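Local coordinates for protein endoglucanase (Uncultured bacterium, PDB 3X17) that probably hydrolyses internal beta-1,4-glucosidic bonds of cellulose and related beta-glucans, as a family 9 endoglucanase with an N-terminal Ig-like domain, at residues 172-177 with 189-194; 128-133 with 504-509. All coordinates share one frame; numbering follows the deposited sequence.

Contact 1 of 2, residues 172-177 with 189-194; sequences GGWHDA and VTAAQL. With ZN (zinc ion), chain C.
Trp174 reaches helix 184-200 with the six-membered end of its indole. The tighter part of the contact is at Thr190, where Trp174 CZ3 lies 3.9 Å from the methyl CG2. The two side chains come from opposite directions, and the methyl meets the ring obliquely. In Thr190, CG2 stands anti to the backbone N, which turns the methyl to the indole. The hydroxyl takes the place beside that N and bonds to Thr186 O, one turn back in the same helix. The polar end of Thr190 is thus spent on its own helix, and the carbon faces the tryptophan.

Packing is looser around CH2. Ala191 CB lies near the ring plane, at its edge, 4.3 Å from Trp174 CH2. Leu194 CD1 approaches obliquely and stays 4.5 Å from the same atom. No hydrogen bond joins the two segments. In the (alpha/alpha)6 barrel of family 9, this contact packs a loop against a barrel helix inside the protein. All four touching residues are buried, so the loose side is not a solvent side. Helices 115-130 and 221-235 pack there as well, with Tyr127 and Val226 on Leu194 and Leu230 on Ala191.

The pyrrole end of the indole is polar and bonds through NE1 to Glu225 OE2, which helps to set how the ring is turned. On the loop, His175 takes no part in the packing on the helix; its NE2 binds the zinc ion at 2.1 Å, with Cys132, Asp148 and His149 as the other ligands.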
ATOM      1  N   GLY A 172      21.669  -2.359  -0.783  1.00 34.08           N
ATOM      2  CA  GLY A 172      20.550  -2.163  -1.733  1.00 33.15           C
ATOM      3  C   GLY A 172      19.185  -2.259  -1.052  1.00 34.04           C
ATOM      4  O   GLY A 172      19.092  -2.099   0.162  1.00 32.80           O
ATOM      5  N   GLY A 173      18.141  -2.608  -1.808  1.00 33.55           N
ATOM      6  CA  GLY A 173      16.779  -2.640  -1.258  1.00 32.55           C
ATOM      7  C   GLY A 173      16.189  -1.265  -0.977  1.00 32.62           C
ATOM      8  O   GLY A 173      16.706  -0.239  -1.462  1.00 32.45           O
ATOM      9  N   TRP A 174      15.065  -1.243  -0.256  1.00 31.39           N
ATOM     10  CA  TRP A 174      14.354   0.008   0.052  1.00 31.69           C
ATOM     11  C   TRP A 174      14.425   0.346   1.531  1.00 32.30           C
ATOM     12  O   TRP A 174      14.108  -0.510   2.365  1.00 32.13           O
ATOM     13  CB  TRP A 174      12.863  -0.113  -0.301  1.00 33.30           C
ATOM     14  CG  TRP A 174      12.560  -0.409  -1.762  1.00 31.13           C
ATOM     15  CD1 TRP A 174      12.987   0.296  -2.848  1.00 32.85           C
ATOM     16  CD2 TRP A 174      11.783  -1.511  -2.275  1.00 30.52           C
ATOM     17  NE1 TRP A 174      12.525  -0.297  -4.007  1.00 33.10           N
ATOM     18  CE2 TRP A 174      11.763  -1.390  -3.682  1.00 29.03           C
ATOM     19  CE3 TRP A 174      11.064  -2.554  -1.678  1.00 30.38           C
ATOM     20  CZ2 TRP A 174      11.053  -2.280  -4.507  1.00 33.29           C
ATOM     21  CZ3 TRP A 174      10.339  -3.438  -2.504  1.00 31.38           C
ATOM     22  CH2 TRP A 174      10.356  -3.291  -3.905  1.00 28.49           C
ATOM     23  N   HIS A 175      14.705   1.612   1.861  1.00 30.28           N
ATOM     24  CA  HIS A 175      14.350   2.118   3.192  1.00 31.30           C
ATOM     25  C   HIS A 175      12.869   1.851   3.430  1.00 32.52           C
ATOM     26  O   HIS A 175      12.046   2.099   2.540  1.00 30.86           O
ATOM     27  CB  HIS A 175      14.635   3.614   3.324  1.00 29.43           C
ATOM     28  CG  HIS A 175      16.078   3.965   3.194  1.00 34.22           C
ATOM     29  ND1 HIS A 175      16.504   5.137   2.609  1.00 36.73           N
ATOM     30  CD2 HIS A 175      17.203   3.266   3.503  1.00 34.03           C
ATOM     31  CE1 HIS A 175      17.829   5.178   2.624  1.00 34.67           C
ATOM     32  NE2 HIS A 175      18.273   4.056   3.164  1.00 38.43           N
ATOM     33  N   ASP A 176      12.550   1.294   4.597  1.00 32.30           N
ATOM     34  CA  ASP A 176      11.237   0.681   4.833  1.00 33.76           C
ATOM     35  C   ASP A 176      10.157   1.743   4.887  1.00 33.72           C
ATOM     36  O   ASP A 176       9.005   1.496   4.517  1.00 34.11           O
ATOM     37  CB  ASP A 176      11.223  -0.109   6.149  1.00 32.71           C
ATOM     38  CG  ASP A 176       9.929  -0.930   6.337  1.00 36.83           C
ATOM     39  OD1 ASP A 176       9.712  -1.834   5.515  1.00 34.71           O
ATOM     40  OD2 ASP A 176       9.143  -0.682   7.300  1.00 30.97           O
ATOM     41  N   ALA A 177      10.494   2.902   5.438  1.00 32.83           N
ATOM     42  CA  ALA A 177       9.472   3.827   5.903  1.00 30.54           C
ATOM     43  C   ALA A 177      10.074   5.196   6.111  1.00 31.83           C
ATOM     44  O   ALA A 177      10.723   5.722   5.221  1.00 31.48           O
ATOM     45  CB  ALA A 177       8.847   3.299   7.199  1.00 29.94           C
ATOM     46  N   VAL A 189       6.160  -8.623   0.557  1.00 31.27           N
ATOM     47  CA  VAL A 189       4.733  -8.435   0.219  1.00 28.85           C
ATOM     48  C   VAL A 189       4.548  -7.206  -0.656  1.00 30.58           C
ATOM     49  O   VAL A 189       3.555  -7.090  -1.385  1.00 31.43           O
ATOM     50  CB  VAL A 189       3.802  -8.337   1.466  1.00 31.56           C
ATOM     51  CG1 VAL A 189       3.947  -9.550   2.356  1.00 30.29           C
ATOM     52  CG2 VAL A 189       3.993  -7.019   2.246  1.00 29.22           C
ATOM     53  N   THR A 190       5.425  -6.222  -0.471  1.00 27.85           N
ATOM     54  CA  THR A 190       5.387  -5.018  -1.275  1.00 26.93           C
ATOM     55  C   THR A 190       5.735  -5.376  -2.713  1.00 28.22           C
ATOM     56  O   THR A 190       4.986  -5.059  -3.634  1.00 27.23           O
ATOM     57  CB  THR A 190       6.415  -3.987  -0.740  1.00 28.64           C
ATOM     58  OG1 THR A 190       5.933  -3.471   0.505  1.00 32.25           O
ATOM     59  CG2 THR A 190       6.596  -2.820  -1.727  1.00 29.79           C
ATOM     60  N   ALA A 191       6.816  -6.126  -2.905  1.00 27.68           N
ATOM     61  CA  ALA A 191       7.227  -6.486  -4.267  1.00 30.02           C
ATOM     62  C   ALA A 191       6.141  -7.319  -4.974  1.00 29.82           C
ATOM     63  O   ALA A 191       5.812  -7.084  -6.153  1.00 30.21           O
ATOM     64  CB  ALA A 191       8.540  -7.220  -4.247  1.00 27.48           C
ATOM     65  N   ALA A 192       5.543  -8.240  -4.224  1.00 30.15           N
ATOM     66  CA  ALA A 192       4.452  -9.093  -4.752  1.00 29.27           C
ATOM     67  C   ALA A 192       3.297  -8.237  -5.221  1.00 29.08           C
ATOM     68  O   ALA A 192       2.688  -8.535  -6.241  1.00 31.50           O
ATOM     69  CB  ALA A 192       3.963 -10.070  -3.688  1.00 24.95           C
ATOM     70  N   GLN A 193       2.947  -7.219  -4.435  1.00 29.13           N
ATOM     71  CA  GLN A 193       1.810  -6.386  -4.772  1.00 31.03           C
ATOM     72  C   GLN A 193       2.074  -5.452  -5.965  1.00 30.26           C
ATOM     73  O   GLN A 193       1.210  -5.273  -6.813  1.00 31.98           O
ATOM     74  CB  GLN A 193       1.277  -5.614  -3.562  1.00 29.51           C
ATOM     75  CG  GLN A 193       0.617  -6.458  -2.502  1.00 32.02           C
ATOM     76  CD  GLN A 193       0.256  -5.645  -1.255  1.00 32.95           C
ATOM     77  OE1 GLN A 193      -0.852  -5.129  -1.133  1.00 35.99           O
ATOM     78  NE2 GLN A 193       1.185  -5.565  -0.312  1.00 32.17           N
ATOM     79  N   LEU A 194       3.275  -4.902  -6.077  1.00 29.30           N
ATOM     80  CA  LEU A 194       3.613  -4.176  -7.307  1.00 28.88           C
ATOM     81  C   LEU A 194       3.565  -5.116  -8.513  1.00 29.73           C
ATOM     82  O   LEU A 194       3.090  -4.745  -9.596  1.00 29.88           O
ATOM     83  CB  LEU A 194       4.981  -3.490  -7.196  1.00 27.38           C
ATOM     84  CG  LEU A 194       5.181  -2.541  -6.000  1.00 29.70           C
ATOM     85  CD1 LEU A 194       6.632  -1.997  -6.015  1.00 33.65           C
ATOM     86  CD2 LEU A 194       4.176  -1.357  -5.963  1.00 26.80           C
TER
HETATM   87 ZN    ZN C 601      20.205   3.331   3.211  1.00 34.34          ZN

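Contact 2 of 2, residues 128-133 with 504-509; sequences YLQRCG and PGLLVG. With ZN (zinc ion), chain C.
Gln130 meets Leu506 where helix 115-130 of the (alpha/alpha)6 barrel comes up against a long loop. Segment 504-509 belongs to that loop, which runs between helices 494-499 and 543-558. The glutamine chain can be followed outward. CB does not yet touch the leucine. CG is the first atom to do so, 4.1 Å from Leu506 CD2. The bend at chi2 (-82°) turns the amide toward the 172-177 loop, with OE1 still beside the leucine methyls. CD packs against the same methyl at 4.2 Å. OE1 lies beside both branches, 4.1 Å from Leu506 CD1 and equally far from CD2; these are van der Waals contacts. NE2 turns to the backbone of the zinc-binding loop and bonds to the carbonyl oxygens of His175 and Ala177. One buried amide nitrogen so serves two carbonyls, and this pins the rotation of the amide. With an alanine in place of Gln130, both carbonyls would probably lose this donor, and a gap would be likely to open beside the Leu506 methyls.

Leu506 points at the helix from a well-held backbone: its N bonds to Thr481 OG1, and the neighbouring Gly505 O accepts from Asn546 ND2. Further along segment 128-133, Cys132 SG, anti to its backbone N (chi1 -180°), binds the zinc ion at 2.2 Å. An apolar pair lies at the partly exposed edge, where Leu129 and Pro504 cross at about a right angle, with Leu129 CD2 4.0 Å from Pro504 CD.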
ATOM      1  N   TYR A 128      11.707   4.466  -5.814  1.00 32.75           N
ATOM      2  CA  TYR A 128      13.026   4.858  -6.299  1.00 36.17           C
ATOM      3  C   TYR A 128      13.655   5.820  -5.297  1.00 34.74           C
ATOM      4  O   TYR A 128      14.828   5.747  -5.024  1.00 32.41           O
ATOM      5  CB  TYR A 128      12.932   5.513  -7.697  1.00 34.58           C
ATOM      6  CG  TYR A 128      14.148   6.319  -8.109  1.00 35.88           C
ATOM      7  CD1 TYR A 128      15.396   5.717  -8.248  1.00 32.71           C
ATOM      8  CD2 TYR A 128      14.012   7.661  -8.489  1.00 36.44           C
ATOM      9  CE1 TYR A 128      16.502   6.444  -8.701  1.00 37.97           C
ATOM     10  CE2 TYR A 128      15.096   8.402  -8.874  1.00 40.86           C
ATOM     11  CZ  TYR A 128      16.335   7.782  -9.021  1.00 44.25           C
ATOM     12  OH  TYR A 128      17.400   8.521  -9.476  1.00 51.31           O
ATOM     13  N   LEU A 129      12.832   6.642  -4.668  1.00 36.29           N
ATOM     14  CA  LEU A 129      13.342   7.689  -3.798  1.00 36.92           C
ATOM     15  C   LEU A 129      13.628   7.125  -2.396  1.00 37.52           C
ATOM     16  O   LEU A 129      14.249   7.788  -1.554  1.00 37.90           O
ATOM     17  CB  LEU A 129      12.304   8.807  -3.722  1.00 35.78           C
ATOM     18  CG  LEU A 129      12.347   9.940  -4.755  1.00 38.57           C
ATOM     19  CD1 LEU A 129      13.325   9.751  -5.936  1.00 37.06           C
ATOM     20  CD2 LEU A 129      10.982  10.425  -5.172  1.00 32.99           C
ATOM     21  N   GLN A 130      13.148   5.910  -2.151  1.00 35.00           N
ATOM     22  CA  GLN A 130      13.413   5.185  -0.901  1.00 33.52           C
ATOM     23  C   GLN A 130      14.595   4.216  -0.992  1.00 32.30           C
ATOM     24  O   GLN A 130      14.929   3.558  -0.006  1.00 34.72           O
ATOM     25  CB  GLN A 130      12.173   4.394  -0.474  1.00 31.84           C
ATOM     26  CG  GLN A 130      10.969   5.242  -0.078  1.00 34.22           C
ATOM     27  CD  GLN A 130      11.045   5.750   1.348  1.00 34.81           C
ATOM     28  OE1 GLN A 130      11.134   6.954   1.588  1.00 44.47           O
ATOM     29  NE2 GLN A 130      11.082   4.831   2.301  1.00 36.35           N
ATOM     30  N   ARG A 131      15.165   4.041  -2.178  1.00 30.28           N
ATOM     31  CA  ARG A 131      16.267   3.084  -2.353  1.00 31.38           C
ATOM     32  C   ARG A 131      17.446   3.335  -1.411  1.00 30.86           C
ATOM     33  O   ARG A 131      17.753   4.473  -1.081  1.00 30.83           O
ATOM     34  CB  ARG A 131      16.775   3.065  -3.784  1.00 28.79           C
ATOM     35  CG  ARG A 131      15.806   2.470  -4.801  1.00 30.11           C
ATOM     36  CD  ARG A 131      16.432   2.477  -6.249  1.00 29.87           C
ATOM     37  NE  ARG A 131      15.454   2.065  -7.266  1.00 32.38           N
ATOM     38  CZ  ARG A 131      15.739   1.880  -8.557  1.00 36.08           C
ATOM     39  NH1 ARG A 131      16.974   2.093  -9.008  1.00 30.67           N
ATOM     40  NH2 ARG A 131      14.789   1.471  -9.406  1.00 35.08           N
ATOM     41  N   CYS A 132      18.050   2.252  -0.934  1.00 31.30           N
ATOM     42  CA  CYS A 132      19.144   2.316   0.032  1.00 31.69           C
ATOM     43  C   CYS A 132      20.392   1.837  -0.683  1.00 33.19           C
ATOM     44  O   CYS A 132      20.306   1.004  -1.588  1.00 32.41           O
ATOM     45  CB  CYS A 132      18.850   1.377   1.193  1.00 33.18           C
ATOM     46  SG  CYS A 132      20.065   1.277   2.545  1.00 31.15           S
ATOM     47  N   GLY A 133      21.539   2.426  -0.349  1.00 31.14           N
ATOM     48  CA  GLY A 133      22.801   1.894  -0.831  1.00 32.69           C
ATOM     49  C   GLY A 133      23.217   2.494  -2.163  1.00 34.03           C
ATOM     50  O   GLY A 133      24.014   1.914  -2.897  1.00 34.64           O
ATOM     51  N   PRO A 504       7.846  13.155  -2.690  1.00 34.43           N
ATOM     52  CA  PRO A 504       6.449  13.071  -3.095  1.00 33.48           C
ATOM     53  C   PRO A 504       5.994  11.618  -3.327  1.00 32.84           C
ATOM     54  O   PRO A 504       6.821  10.747  -3.632  1.00 33.21           O
ATOM     55  CB  PRO A 504       6.416  13.892  -4.398  1.00 32.25           C
ATOM     56  CG  PRO A 504       7.804  13.740  -4.978  1.00 33.39           C
ATOM     57  CD  PRO A 504       8.748  13.474  -3.813  1.00 34.19           C
ATOM     58  N   GLY A 505       4.699  11.368  -3.150  1.00 32.28           N
ATOM     59  CA  GLY A 505       4.076  10.127  -3.579  1.00 30.98           C
ATOM     60  C   GLY A 505       4.002   9.091  -2.463  1.00 32.02           C
ATOM     61  O   GLY A 505       3.586   7.938  -2.697  1.00 30.84           O
ATOM     62  N   LEU A 506       4.383   9.485  -1.243  1.00 31.43           N
ATOM     63  CA  LEU A 506       4.356   8.531  -0.101  1.00 30.39           C
ATOM     64  C   LEU A 506       3.043   8.635   0.672  1.00 28.16           C
ATOM     65  O   LEU A 506       2.676   9.714   1.157  1.00 26.27           O
ATOM     66  CB  LEU A 506       5.531   8.772   0.858  1.00 30.52           C
ATOM     67  CG  LEU A 506       6.950   8.731   0.304  1.00 31.41           C
ATOM     68  CD1 LEU A 506       7.903   9.386   1.312  1.00 28.63           C
ATOM     69  CD2 LEU A 506       7.365   7.280   0.060  1.00 33.76           C
ATOM     70  N   LEU A 507       2.387   7.496   0.865  1.00 27.72           N
ATOM     71  CA  LEU A 507       1.192   7.435   1.691  1.00 29.41           C
ATOM     72  C   LEU A 507       1.551   7.269   3.182  1.00 30.24           C
ATOM     73  O   LEU A 507       2.144   6.254   3.572  1.00 28.77           O
ATOM     74  CB  LEU A 507       0.323   6.254   1.236  1.00 29.70           C
ATOM     75  CG  LEU A 507      -0.923   5.867   2.042  1.00 31.18           C
ATOM     76  CD1 LEU A 507      -1.964   7.000   2.049  1.00 24.55           C
ATOM     77  CD2 LEU A 507      -1.540   4.601   1.469  1.00 27.67           C
ATOM     78  N   VAL A 508       1.051   8.177   4.026  1.00 30.08           N
ATOM     79  CA  VAL A 508       1.195   8.021   5.466  1.00 29.94           C
ATOM     80  C   VAL A 508       0.172   7.061   6.028  1.00 30.85           C
ATOM     81  O   VAL A 508      -0.867   6.832   5.424  1.00 33.17           O
ATOM     82  CB  VAL A 508       1.162   9.368   6.237  1.00 30.61           C
ATOM     83  CG1 VAL A 508       2.333  10.264   5.815  1.00 27.60           C
ATOM     84  CG2 VAL A 508      -0.188  10.094   6.078  1.00 27.90           C
ATOM     85  N   GLY A 509       0.510   6.438   7.154  1.00 32.43           N
ATOM     86  CA  GLY A 509      -0.372   5.486   7.812  1.00 29.84           C
ATOM     87  C   GLY A 509      -1.809   5.960   8.002  1.00 29.57           C
ATOM     88  O   GLY A 509      -2.735   5.177   7.839  1.00 32.17           O
TER
HETATM   89 ZN    ZN C 601      20.205   3.331   3.211  1.00 34.34          ZN

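Both contacts lie inside the family 9 catalytic domain, with centres 10 Å apart, and contact 1 is nested within the chain loop that contact 2 closes. Segments 128-133 and 172-177 join them. His175 N lies 2.7 Å from Gln130 O and Gly173 O lies 2.9 Å from Cys132 N, both probable hydrogen bonds. Each of these segments gives one ligand to the same zinc ion. Contact 1 is wholly buried and sets an aromatic ring against a barrel helix. Contact 2 is mostly buried, with Pro504 partly exposed, and sets aliphatic groups and an amide against a loop. Neither has a hydrogen bond between its own segments.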